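Local coordinates for single-stranded DNA-binding protein (Enterobacter phage Enc34, PDB 5ODK) that binds single-stranded DNA through an OB-fold domain and probably serves in phage DNA replication, at residues G81-A86 against S153-Y158; Y49-L54 against A164-V169; A62-I67 against G107-S112. One frame throughout, in Å; residues are numbered along the deposited sequence.

Contact 1 (G81-A86 against S153-Y158); sequences GALKVA and SQENKY
Leu83 carries this contact from the loop side, and Ser153, Gln154 and Glu155 of strand 144-156 receive it. Contact across the segments is van der Waals packing of the two Leu83 methyls, which divide the strand between them. Leu83 CD2 sits 3.7 Å from Gln154 O. Leu83 CD2 is also 4.0 Å from Ser153 CB, so it lies against backbone and the root of a side chain. Leu83 CD1 goes to the glutamate and is 4.0 Å from Glu155 CB. At the far end, Leu83 CD1 is 3.9 Å from Glu155 CD. The leucine and the glutamate cross at a slant. Glu155 CG stands opposite its backbone N (chi1 178°) and the chain stays extended, which lays its length beside Leu83 CD1.

No hydrogen bond joins the two segments. The polar ends of the strand residues are held by the neighbourhood: Ser153 OG is hydrogen-bonded to His78 ND1, Glu155 OE1 to both Thr80 OG1 and His78 NE2, and Gln154 OE1 to Asn163. One histidine thus ties two strand residues to the start of the loop, just before residues 81-86.

Leu83 is buried, although the contact is small. This is peripheral packing, in which the loop leading from helix 61-76 to strand 92-94 rests on the OB-fold sheet at the end of the 144-156/159-173 hairpin. Leu83 has a backbone hydrogen bond with Lys75 of the helix, and Lys160 of strand 159-173 touches both Leu83 and Glu155.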
ATOM      1  N   GLY A  81      12.450 -21.100  -4.487  1.00 17.20           N
ATOM      2  CA  GLY A  81      12.840 -21.423  -3.113  1.00 16.45           C
ATOM      3  C   GLY A  81      13.003 -20.159  -2.319  1.00 15.70           C
ATOM      4  O   GLY A  81      12.877 -19.029  -2.845  1.00 16.70           O
ATOM      5  N   ALA A  82      13.245 -20.308  -1.034  1.00 17.95           N
ATOM      6  CA  ALA A  82      13.335 -19.158  -0.149  1.00 17.90           C
ATOM      7  C   ALA A  82      14.264 -18.088  -0.720  1.00 16.54           C
ATOM      8  O   ALA A  82      15.383 -18.379  -1.192  1.00 20.34           O
ATOM      9  CB  ALA A  82      13.790 -19.584   1.236  1.00 20.17           C
ATOM     10  N   LEU A  83      13.760 -16.853  -0.719  1.00 16.62           N
ATOM     11  CA  LEU A  83      14.444 -15.723  -1.318  1.00 16.18           C
ATOM     12  C   LEU A  83      15.000 -14.828  -0.206  1.00 16.94           C
ATOM     13  O   LEU A  83      14.290 -14.503   0.746  1.00 18.33           O
ATOM     14  CB  LEU A  83      13.464 -14.908  -2.139  1.00 15.25           C
ATOM     15  CG  LEU A  83      14.020 -13.783  -3.011  1.00 15.95           C
ATOM     16  CD1 LEU A  83      14.899 -14.350  -4.116  1.00 17.63           C
ATOM     17  CD2 LEU A  83      12.897 -12.989  -3.595  1.00 15.79           C
ATOM     18  N   LYS A  84      16.251 -14.411  -0.334  1.00 18.31           N
ATOM     19  CA  LYS A  84      16.829 -13.445   0.591  1.00 18.69           C
ATOM     20  C   LYS A  84      16.679 -12.048  -0.024  1.00 18.56           C
ATOM     21  O   LYS A  84      17.051 -11.844  -1.173  1.00 20.36           O
ATOM     22  CB  LYS A  84      18.303 -13.758   0.857  1.00 23.83           C
ATOM     23  CG  LYS A  84      18.602 -15.145   1.416  1.00 25.69           C
ATOM     24  CD  LYS A  84      20.097 -15.367   1.701  1.00 29.76           C
ATOM     25  CE  LYS A  84      20.351 -16.672   2.418  1.00 36.01           C
ATOM     26  NZ  LYS A  84      21.758 -16.721   2.919  1.00 43.08           N
ATOM     27  N   VAL A  85      16.142 -11.103   0.748  1.00 16.36           N
ATOM     28  CA  VAL A  85      15.936  -9.735   0.276  1.00 15.72           C
ATOM     29  C   VAL A  85      16.431  -8.742   1.320  1.00 16.15           C
ATOM     30  O   VAL A  85      16.065  -8.838   2.493  1.00 19.48           O
ATOM     31  CB  VAL A  85      14.430  -9.489  -0.039  1.00 14.61           C
ATOM     32  CG1 VAL A  85      14.196  -8.088  -0.532  1.00 14.53           C
ATOM     33  CG2 VAL A  85      13.932 -10.498  -1.064  1.00 14.53           C
ATOM     34  N   ALA A  86      17.233  -7.778   0.877  1.00 18.67           N
ATOM     35  CA  ALA A  86      17.770  -6.755   1.770  1.00 20.35           C
ATOM     36  C   ALA A  86      16.656  -5.772   2.112  1.00 20.44           C
ATOM     37  O   ALA A  86      15.743  -5.568   1.305  1.00 19.90           O
ATOM     38  CB  ALA A  86      18.922  -6.026   1.113  1.00 22.99           C
ATOM     39  N   SER A 153       6.922 -11.688  -4.387  1.00 12.15           N
ATOM     40  CA  SER A 153       8.362 -11.758  -4.469  1.00 12.51           C
ATOM     41  C   SER A 153       8.829 -11.686  -5.913  1.00 12.75           C
ATOM     42  O   SER A 153       8.200 -12.234  -6.824  1.00 14.42           O
ATOM     43  CB  SER A 153       8.875 -13.027  -3.783  1.00 13.16           C
ATOM     44  OG  SER A 153       8.247 -14.167  -4.314  1.00 13.05           O
ATOM     45  N   GLN A 154       9.965 -11.027  -6.102  1.00 14.14           N
ATOM     46  CA  GLN A 154      10.547 -10.850  -7.419  1.00 14.69           C
ATOM     47  C   GLN A 154      12.035 -11.137  -7.412  1.00 15.10           C
ATOM     48  O   GLN A 154      12.737 -10.684  -6.530  1.00 15.65           O
ATOM     49  CB  GLN A 154      10.241  -9.451  -7.919  1.00 19.33           C
ATOM     50  CG  GLN A 154      10.615  -9.201  -9.375  1.00 22.38           C
ATOM     51  CD  GLN A 154      10.180  -7.824  -9.799  1.00 28.45           C
ATOM     52  OE1 GLN A 154      10.420  -6.849  -9.068  1.00 30.28           O
ATOM     53  NE2 GLN A 154       9.563  -7.725 -10.977  1.00 30.34           N
ATOM     54  N   GLU A 155      12.481 -11.872  -8.413  1.00 14.43           N
ATOM     55  CA  GLU A 155      13.884 -12.180  -8.579  1.00 15.96           C
ATOM     56  C   GLU A 155      14.193 -12.150 -10.067  1.00 16.07           C
ATOM     57  O   GLU A 155      13.693 -12.981 -10.837  1.00 19.08           O
ATOM     58  CB  GLU A 155      14.156 -13.563  -8.007  1.00 16.90           C
ATOM     59  CG  GLU A 155      15.588 -14.060  -8.135  1.00 18.81           C
ATOM     60  CD  GLU A 155      15.767 -15.496  -7.701  1.00 19.97           C
ATOM     61  OE1 GLU A 155      14.770 -16.254  -7.666  1.00 20.93           O
ATOM     62  OE2 GLU A 155      16.913 -15.875  -7.410  1.00 23.91           O
ATOM     63  N   ASN A 156      14.958 -11.147 -10.479  1.00 16.90           N
ATOM     64  CA  ASN A 156      15.356 -11.000 -11.872  1.00 18.35           C
ATOM     65  C   ASN A 156      16.682 -10.270 -11.948  1.00 19.06           C
ATOM     66  O   ASN A 156      17.302  -9.998 -10.925  1.00 17.40           O
ATOM     67  CB  ASN A 156      14.232 -10.346 -12.699  1.00 19.90           C
ATOM     68  CG  ASN A 156      13.896  -8.924 -12.258  1.00 18.86           C
ATOM     69  OD1 ASN A 156      14.738  -8.198 -11.737  1.00 19.41           O
ATOM     70  ND2 ASN A 156      12.630  -8.536 -12.430  1.00 22.71           N
ATOM     71  N   LYS A 157      17.114  -9.941 -13.156  1.00 20.06           N
ATOM     72  CA  LYS A 157      18.413  -9.306 -13.316  1.00 20.10           C
ATOM     73  C   LYS A 157      18.519  -7.927 -12.635  1.00 18.30           C
ATOM     74  O   LYS A 157      19.612  -7.443 -12.405  1.00 21.64           O
ATOM     75  CB  LYS A 157      18.776  -9.209 -14.798  1.00 23.41           C
ATOM     76  CG  LYS A 157      17.927  -8.275 -15.626  1.00 25.82           C
ATOM     77  CD  LYS A 157      18.293  -8.429 -17.093  1.00 28.99           C
ATOM     78  CE  LYS A 157      17.603  -7.393 -17.944  1.00 29.86           C
ATOM     79  NZ  LYS A 157      17.800  -7.675 -19.393  1.00 31.45           N
ATOM     80  N   TYR A 158      17.388  -7.298 -12.330  1.00 17.48           N
ATOM     81  CA  TYR A 158      17.406  -6.014 -11.658  1.00 19.91           C
ATOM     82  C   TYR A 158      17.453  -6.119 -10.149  1.00 20.64           C
ATOM     83  O   TYR A 158      17.561  -5.104  -9.485  1.00 25.18           O
ATOM     84  CB  TYR A 158      16.201  -5.169 -12.078  1.00 20.44           C
ATOM     85  CG  TYR A 158      16.123  -4.958 -13.558  1.00 23.56           C
ATOM     86  CD1 TYR A 158      16.859  -3.965 -14.164  1.00 23.51           C
ATOM     87  CD2 TYR A 158      15.321  -5.763 -14.356  1.00 25.37           C
ATOM     88  CE1 TYR A 158      16.800  -3.773 -15.542  1.00 25.50           C
ATOM     89  CE2 TYR A 158      15.264  -5.589 -15.723  1.00 29.59           C
ATOM     90  CZ  TYR A 158      16.003  -4.598 -16.311  1.00 28.56           C
ATOM     91  OH  TYR A 158      15.932  -4.419 -17.672  1.00 33.43           O
TER

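Contact 2 (Y49-L54 against A164-V169); sequences YSITLL and ANLLSV
Ile51 and Leu166 meet inside the OB-fold barrel, where strands 49-56 and 159-173 face each other across the core. The short strand segments run almost perpendicular, at 96°, and their axes come no closer than 7.8 Å. That is too far for backbone pairing, and no hydrogen bond links them. Side chains fill the gap.

Ile51 and Leu166 cross at about a right angle. The CG2 branch of Ile51 does the touching. It meets both ends of the leucine fork and lies 3.8 Å from Leu166 CD1. With CG1 of Ile51 turned opposite the backbone N (chi1 -159°), the longer branch is left for a second partner, Val169. These two reach toward each other tip to tip, through Ile51 CD1 and Val169 CG1. Ile51 thus packs against two residues of the facing strand, each with a different branch.

Between Leu166 and Val169 the strand is disturbed. Leu167 and Ser168 both face Val148 of strand 144-156, a classic beta bulge. The extra residue lets Leu166 and Val169, three apart, both point their CB atoms toward strand 49-56. Cys30 touches Ile51, and Ser147 touches Leu166, so neighbouring strands add to this buried packing. One of the leucine methyls that meet Ile51 CG2 also rests on the main chain: Leu166 CD2 lies 3.9 Å from the carbonyl carbon, C, of Ser50.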
ATOM      1  N   TYR A  49      -0.443   1.036 -12.414  1.00 12.81           N
ATOM      2  CA  TYR A  49      -1.107   1.848 -11.393  1.00 11.96           C
ATOM      3  C   TYR A  49      -0.235   1.819 -10.124  1.00 11.57           C
ATOM      4  O   TYR A  49       0.439   0.820  -9.874  1.00 13.59           O
ATOM      5  CB  TYR A  49      -2.478   1.270 -11.117  1.00 12.46           C
ATOM      6  CG  TYR A  49      -3.372   1.251 -12.333  1.00 12.19           C
ATOM      7  CD1 TYR A  49      -3.387   0.193 -13.196  1.00 14.55           C
ATOM      8  CD2 TYR A  49      -4.201   2.320 -12.616  1.00 13.61           C
ATOM      9  CE1 TYR A  49      -4.191   0.187 -14.335  1.00 15.67           C
ATOM     10  CE2 TYR A  49      -5.021   2.321 -13.738  1.00 15.80           C
ATOM     11  CZ  TYR A  49      -5.011   1.253 -14.596  1.00 16.17           C
ATOM     12  OH  TYR A  49      -5.847   1.257 -15.682  1.00 18.95           O
ATOM     13  N   SER A  50      -0.262   2.876  -9.340  1.00 11.13           N
ATOM     14  CA  SER A  50       0.585   2.904  -8.148  1.00 11.41           C
ATOM     15  C   SER A  50       0.087   3.901  -7.108  1.00 10.93           C
ATOM     16  O   SER A  50      -0.707   4.802  -7.431  1.00 12.03           O
ATOM     17  CB  SER A  50       2.030   3.197  -8.543  1.00 14.78           C
ATOM     18  OG  SER A  50       2.132   4.488  -9.067  1.00 16.98           O
ATOM     19  N   ILE A  51       0.604   3.782  -5.902  1.00 11.83           N
ATOM     20  CA  ILE A  51       0.403   4.756  -4.869  1.00 11.68           C
ATOM     21  C   ILE A  51       1.514   4.579  -3.829  1.00 12.14           C
ATOM     22  O   ILE A  51       2.074   3.465  -3.704  1.00 13.10           O
ATOM     23  CB  ILE A  51      -1.007   4.585  -4.211  1.00 12.19           C
ATOM     24  CG1 ILE A  51      -1.477   5.843  -3.498  1.00 13.11           C
ATOM     25  CG2 ILE A  51      -1.010   3.363  -3.292  1.00 13.31           C
ATOM     26  CD1 ILE A  51      -2.983   5.811  -3.222  1.00 15.04           C
ATOM     27  N   THR A  52       1.804   5.656  -3.105  1.00 11.54           N
ATOM     28  CA  THR A  52       2.610   5.595  -1.910  1.00 11.67           C
ATOM     29  C   THR A  52       1.669   5.860  -0.730  1.00 11.73           C
ATOM     30  O   THR A  52       0.811   6.746  -0.781  1.00 13.23           O
ATOM     31  CB  THR A  52       3.763   6.607  -1.983  1.00 14.48           C
ATOM     32  OG1 THR A  52       4.663   6.190  -3.013  1.00 19.35           O
ATOM     33  CG2 THR A  52       4.503   6.672  -0.640  1.00 15.97           C
ATOM     34  N   LEU A  53       1.852   5.094   0.336  1.00 11.33           N
ATOM     35  CA  LEU A  53       1.044   5.210   1.557  1.00 11.92           C
ATOM     36  C   LEU A  53       1.962   5.603   2.686  1.00 12.32           C
ATOM     37  O   LEU A  53       2.993   4.951   2.914  1.00 14.72           O
ATOM     38  CB  LEU A  53       0.336   3.907   1.854  1.00 12.77           C
ATOM     39  CG  LEU A  53      -0.508   3.337   0.717  1.00 12.92           C
ATOM     40  CD1 LEU A  53      -0.996   1.952   1.072  1.00 14.82           C
ATOM     41  CD2 LEU A  53      -1.701   4.216   0.342  1.00 13.70           C
ATOM     42  N   LEU A  54       1.627   6.688   3.382  1.00 12.84           N
ATOM     43  CA  LEU A  54       2.376   7.170   4.507  1.00 12.39           C
ATOM     44  C   LEU A  54       1.623   6.761   5.750  1.00 12.76           C
ATOM     45  O   LEU A  54       0.513   7.248   6.028  1.00 13.25           O
ATOM     46  CB  LEU A  54       2.510   8.673   4.404  1.00 13.98           C
ATOM     47  CG  LEU A  54       3.172   9.170   3.137  1.00 15.19           C
ATOM     48  CD1 LEU A  54       3.154  10.678   3.111  1.00 17.17           C
ATOM     49  CD2 LEU A  54       4.593   8.639   2.965  1.00 16.72           C
ATOM     50  N   ALA A 164       4.645  -4.985  -3.312  1.00 10.75           N
ATOM     51  CA  ALA A 164       3.255  -5.033  -2.863  1.00 10.96           C
ATOM     52  C   ALA A 164       2.312  -4.760  -4.052  1.00 10.20           C
ATOM     53  O   ALA A 164       2.443  -3.725  -4.726  1.00 11.61           O
ATOM     54  CB  ALA A 164       2.993  -4.027  -1.770  1.00 12.20           C
ATOM     55  N   ASN A 165       1.405  -5.683  -4.286  1.00  9.65           N
ATOM     56  CA  ASN A 165       0.292  -5.451  -5.205  1.00 10.29           C
ATOM     57  C   ASN A 165      -0.680  -4.483  -4.558  1.00 10.22           C
ATOM     58  O   ASN A 165      -1.020  -4.605  -3.393  1.00 11.58           O
ATOM     59  CB  ASN A 165      -0.452  -6.748  -5.522  1.00 10.96           C
ATOM     60  CG  ASN A 165       0.237  -7.591  -6.560  1.00 12.27           C
ATOM     61  OD1 ASN A 165       0.694  -7.047  -7.559  1.00 14.07           O
ATOM     62  ND2 ASN A 165       0.321  -8.905  -6.316  1.00 12.83           N
ATOM     63  N   LEU A 166      -1.157  -3.545  -5.373  1.00 10.89           N
ATOM     64  CA  LEU A 166      -2.171  -2.568  -4.991  1.00 10.47           C
ATOM     65  C   LEU A 166      -3.512  -3.055  -5.463  1.00 10.84           C
ATOM     66  O   LEU A 166      -3.745  -3.111  -6.669  1.00 11.47           O
ATOM     67  CB  LEU A 166      -1.848  -1.221  -5.609  1.00 10.12           C
ATOM     68  CG  LEU A 166      -2.818  -0.093  -5.296  1.00 10.81           C
ATOM     69  CD1 LEU A 166      -2.903   0.161  -3.817  1.00 12.05           C
ATOM     70  CD2 LEU A 166      -2.415   1.164  -6.039  1.00 12.68           C
ATOM     71  N   LEU A 167      -4.417  -3.395  -4.536  1.00 10.04           N
ATOM     72  CA  LEU A 167      -5.675  -4.061  -4.903  1.00 10.90           C
ATOM     73  C   LEU A 167      -6.910  -3.207  -4.673  1.00 10.36           C
ATOM     74  O   LEU A 167      -7.885  -3.347  -5.436  1.00 10.80           O
ATOM     75  CB  LEU A 167      -5.779  -5.407  -4.214  1.00 12.79           C
ATOM     76  CG  LEU A 167      -4.608  -6.268  -4.680  1.00 16.17           C
ATOM     77  CD1 LEU A 167      -4.137  -7.257  -3.682  1.00 17.43           C
ATOM     78  CD2 LEU A 167      -4.747  -6.821  -6.041  1.00 13.61           C
ATOM     79  N   SER A 168      -6.883  -2.299  -3.715  1.00 10.11           N
ATOM     80  CA  SER A 168      -7.989  -1.362  -3.518  1.00 10.26           C
ATOM     81  C   SER A 168      -7.504  -0.125  -2.817  1.00 10.45           C
ATOM     82  O   SER A 168      -6.557  -0.187  -2.013  1.00 10.45           O
ATOM     83  CB  SER A 168      -9.103  -2.032  -2.773  1.00 12.37           C
ATOM     84  OG  SER A 168      -8.822  -2.245  -1.439  1.00 15.06           O
ATOM     85  N   VAL A 169      -8.160   1.009  -3.072  1.00 10.49           N
ATOM     86  CA  VAL A 169      -7.947   2.254  -2.361  1.00 10.50           C
ATOM     87  C   VAL A 169      -9.312   2.848  -2.066  1.00 10.84           C
ATOM     88  O   VAL A 169     -10.115   2.992  -2.990  1.00 12.13           O
ATOM     89  CB  VAL A 169      -7.114   3.250  -3.150  1.00 10.92           C
ATOM     90  CG1 VAL A 169      -6.881   4.520  -2.354  1.00 13.07           C
ATOM     91  CG2 VAL A 169      -5.780   2.625  -3.547  1.00 11.91           C
TER

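Contact 3 (A62-I67 against G107-S112); sequences AIKKII and GMWVIS
Helix 61-76 packs here against strand 108-115 of the OB-fold sheet, with Lys64 laid over the indole of Trp109. The lysine runs across one face of the ring. Lys64 CG lies 3.6 Å from Trp109 NE1, on the pyrrole side. Further out, Lys64 CE stands 3.6 Å from the centroid of the six-membered ring of Trp109 and only 6° off its normal, a CH-pi contact. Lys64 NZ is 4.2 Å from the same centroid, 24° off the normal, and makes a cation-pi interaction. A bend at chi2 (-101°) carries the chain along the indole.

Deeper in, Ile67 and Ile111 approach tip to tip, with Ile67 CD1 and Ile111 CD1 4.1 Å apart. Phe91 touches both of them, and Ile23 and Val25 also pack on Ile67.

Lys57 makes a further cation-pi interaction with Trp109. Lys64 NZ forms a salt bridge with Asp68 OD2, one turn further along the helix. The lysine therefore uses its methylene chain and its charge together. The carboxylate would balance the ammonium charge and favour its protonated form, while the indole offers it a polarisable surface.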
ATOM      1  N   ALA A  62       0.918  -2.344  15.305  1.00 16.37           N
ATOM      2  CA  ALA A  62       0.490  -3.738  15.153  1.00 17.73           C
ATOM      3  C   ALA A  62       0.394  -4.159  13.708  1.00 16.31           C
ATOM      4  O   ALA A  62       0.831  -5.244  13.342  1.00 16.27           O
ATOM      5  CB  ALA A  62      -0.833  -3.975  15.867  1.00 19.53           C
ATOM      6  N   ILE A  63      -0.182  -3.308  12.864  1.00 14.99           N
ATOM      7  CA  ILE A  63      -0.290  -3.685  11.464  1.00 14.00           C
ATOM      8  C   ILE A  63       1.085  -3.690  10.795  1.00 13.78           C
ATOM      9  O   ILE A  63       1.334  -4.524   9.935  1.00 13.83           O
ATOM     10  CB  ILE A  63      -1.353  -2.853  10.683  1.00 13.76           C
ATOM     11  CG1 ILE A  63      -1.674  -3.495   9.308  1.00 14.92           C
ATOM     12  CG2 ILE A  63      -0.947  -1.411  10.577  1.00 14.08           C
ATOM     13  CD1 ILE A  63      -2.312  -4.857   9.390  1.00 14.54           C
ATOM     14  N   LYS A  64       1.998  -2.822  11.220  1.00 14.06           N
ATOM     15  CA  LYS A  64       3.353  -2.903  10.697  1.00 14.34           C
ATOM     16  C   LYS A  64       4.004  -4.233  11.073  1.00 14.95           C
ATOM     17  O   LYS A  64       4.683  -4.827  10.254  1.00 15.14           O
ATOM     18  CB  LYS A  64       4.192  -1.703  11.117  1.00 16.23           C
ATOM     19  CG  LYS A  64       5.474  -1.558  10.274  1.00 18.12           C
ATOM     20  CD  LYS A  64       6.634  -2.096  11.041  1.00 19.45           C
ATOM     21  CE  LYS A  64       7.846  -1.927  10.111  1.00 20.86           C
ATOM     22  NZ  LYS A  64       9.044  -2.529  10.718  1.00 22.90           N
ATOM     23  N   LYS A  65       3.796  -4.682  12.319  1.00 16.03           N
ATOM     24  CA  LYS A  65       4.327  -5.981  12.762  1.00 18.07           C
ATOM     25  C   LYS A  65       3.794  -7.129  11.883  1.00 15.61           C
ATOM     26  O   LYS A  65       4.541  -8.018  11.466  1.00 17.93           O
ATOM     27  CB  LYS A  65       4.018  -6.190  14.252  1.00 20.49           C
ATOM     28  CG  LYS A  65       4.533  -7.496  14.790  1.00 24.16           C
ATOM     29  CD  LYS A  65       4.690  -7.456  16.297  1.00 28.43           C
ATOM     30  CE  LYS A  65       5.334  -8.753  16.731  1.00 29.51           C
ATOM     31  NZ  LYS A  65       5.757  -8.615  18.132  1.00 30.42           N
ATOM     32  N   ILE A  66       2.504  -7.079  11.584  1.00 14.78           N
ATOM     33  CA  ILE A  66       1.906  -8.063  10.720  1.00 15.02           C
ATOM     34  C   ILE A  66       2.535  -7.992   9.323  1.00 14.02           C
ATOM     35  O   ILE A  66       2.823  -9.005   8.696  1.00 15.25           O
ATOM     36  CB  ILE A  66       0.370  -7.834  10.648  1.00 15.95           C
ATOM     37  CG1 ILE A  66      -0.280  -8.296  11.968  1.00 16.97           C
ATOM     38  CG2 ILE A  66      -0.227  -8.592   9.471  1.00 17.57           C
ATOM     39  CD1 ILE A  66      -1.736  -7.931  12.145  1.00 19.10           C
ATOM     40  N   ILE A  67       2.705  -6.773   8.812  1.00 13.52           N
ATOM     41  CA  ILE A  67       3.349  -6.608   7.493  1.00 13.17           C
ATOM     42  C   ILE A  67       4.733  -7.246   7.486  1.00 13.47           C
ATOM     43  O   ILE A  67       5.058  -7.982   6.538  1.00 13.91           O
ATOM     44  CB  ILE A  67       3.412  -5.106   7.109  1.00 14.69           C
ATOM     45  CG1 ILE A  67       2.028  -4.618   6.706  1.00 14.78           C
ATOM     46  CG2 ILE A  67       4.414  -4.869   5.978  1.00 14.56           C
ATOM     47  CD1 ILE A  67       1.899  -3.109   6.680  1.00 16.88           C
ATOM     48  N   GLY A 107       7.934  10.493  10.915  1.00 18.35           N
ATOM     49  CA  GLY A 107       7.077   9.660  11.742  1.00 18.00           C
ATOM     50  C   GLY A 107       6.209   8.695  10.971  1.00 14.79           C
ATOM     51  O   GLY A 107       5.219   8.212  11.498  1.00 15.49           O
ATOM     52  N   MET A 108       6.619   8.359   9.746  1.00 15.00           N
ATOM     53  CA  MET A 108       5.849   7.468   8.884  1.00 14.03           C
ATOM     54  C   MET A 108       6.615   6.229   8.465  1.00 13.78           C
ATOM     55  O   MET A 108       7.827   6.311   8.253  1.00 15.44           O
ATOM     56  CB  MET A 108       5.453   8.178   7.569  1.00 15.29           C
ATOM     57  CG  MET A 108       4.686   9.460   7.711  1.00 14.98           C
ATOM     58  SD  MET A 108       3.002   9.155   8.271  1.00 15.77           S
ATOM     59  CE  MET A 108       2.160  10.647   7.797  1.00 18.82           C
ATOM     60  N   TRP A 109       5.899   5.114   8.310  1.00 12.71           N
ATOM     61  CA  TRP A 109       6.321   4.035   7.433  1.00 13.64           C
ATOM     62  C   TRP A 109       5.865   4.414   6.029  1.00 13.54           C
ATOM     63  O   TRP A 109       4.760   4.939   5.863  1.00 15.42           O
ATOM     64  CB  TRP A 109       5.710   2.684   7.823  1.00 14.15           C
ATOM     65  CG  TRP A 109       6.045   2.269   9.236  1.00 16.12           C
ATOM     66  CD1 TRP A 109       5.171   2.190  10.317  1.00 16.29           C
ATOM     67  CD2 TRP A 109       7.305   1.952   9.726  1.00 17.06           C
ATOM     68  NE1 TRP A 109       5.830   1.812  11.423  1.00 18.87           N
ATOM     69  CE2 TRP A 109       7.158   1.658  11.102  1.00 16.67           C
ATOM     70  CE3 TRP A 109       8.565   1.848   9.141  1.00 17.08           C
ATOM     71  CZ2 TRP A 109       8.232   1.296  11.912  1.00 19.16           C
ATOM     72  CZ3 TRP A 109       9.628   1.506   9.933  1.00 18.86           C
ATOM     73  CH2 TRP A 109       9.465   1.221  11.309  1.00 20.16           C
ATOM     74  N   VAL A 110       6.703   4.142   5.022  1.00 12.31           N
ATOM     75  CA  VAL A 110       6.405   4.528   3.630  1.00 12.26           C
ATOM     76  C   VAL A 110       6.227   3.254   2.860  1.00 11.59           C
ATOM     77  O   VAL A 110       7.176   2.488   2.692  1.00 12.38           O
ATOM     78  CB  VAL A 110       7.532   5.397   3.031  1.00 12.66           C
ATOM     79  CG1 VAL A 110       7.198   5.832   1.611  1.00 13.20           C
ATOM     80  CG2 VAL A 110       7.787   6.601   3.938  1.00 14.89           C
ATOM     81  N   ILE A 111       5.015   3.037   2.337  1.00 12.07           N
ATOM     82  CA  ILE A 111       4.691   1.847   1.585  1.00 12.53           C
ATOM     83  C   ILE A 111       4.498   2.211   0.120  1.00 11.65           C
ATOM     84  O   ILE A 111       3.731   3.140  -0.195  1.00 14.41           O
ATOM     85  CB  ILE A 111       3.417   1.190   2.134  1.00 13.57           C
ATOM     86  CG1 ILE A 111       3.676   0.571   3.515  1.00 14.96           C
ATOM     87  CG2 ILE A 111       2.835   0.183   1.168  1.00 14.65           C
ATOM     88  CD1 ILE A 111       2.414   0.223   4.266  1.00 18.06           C
ATOM     89  N   SER A 112       5.132   1.456  -0.779  1.00 11.77           N
ATOM     90  CA  SER A 112       4.911   1.607  -2.207  0.50 12.68           C
ATOM     91  C   SER A 112       4.202   0.389  -2.725  1.00 11.99           C
ATOM     92  O   SER A 112       4.616  -0.738  -2.473  1.00 13.79           O
ATOM     93  CB  SER A 112       6.264   1.713  -2.889  0.50 14.63           C
ATOM     94  OG  SER A 112       6.992   2.765  -2.310  0.50 16.90           O
TER

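How the contacts relate
All three contacts are built on one curled sheet of the OB fold. Along the chain, strand 49-56 comes first, then helix 61-76, the 81-86 loop, strand 108-115 and the hairpin of strands 144-156 and 159-173. Contacts 1 and 3 cross in sequence, and both fall between the segments of contact 2. Contacts 2 and 3 have centres about 13 Å apart and touch: Leu53 N probably bonds to Ile111 O, at 2.8 Å, a bond of the pairing between strands 49-56 and 108-115. Contact 1 is peripheral, its centre about 21 Å from either other. The barrel interior, the helix and the loop after it are thus tied into one domain.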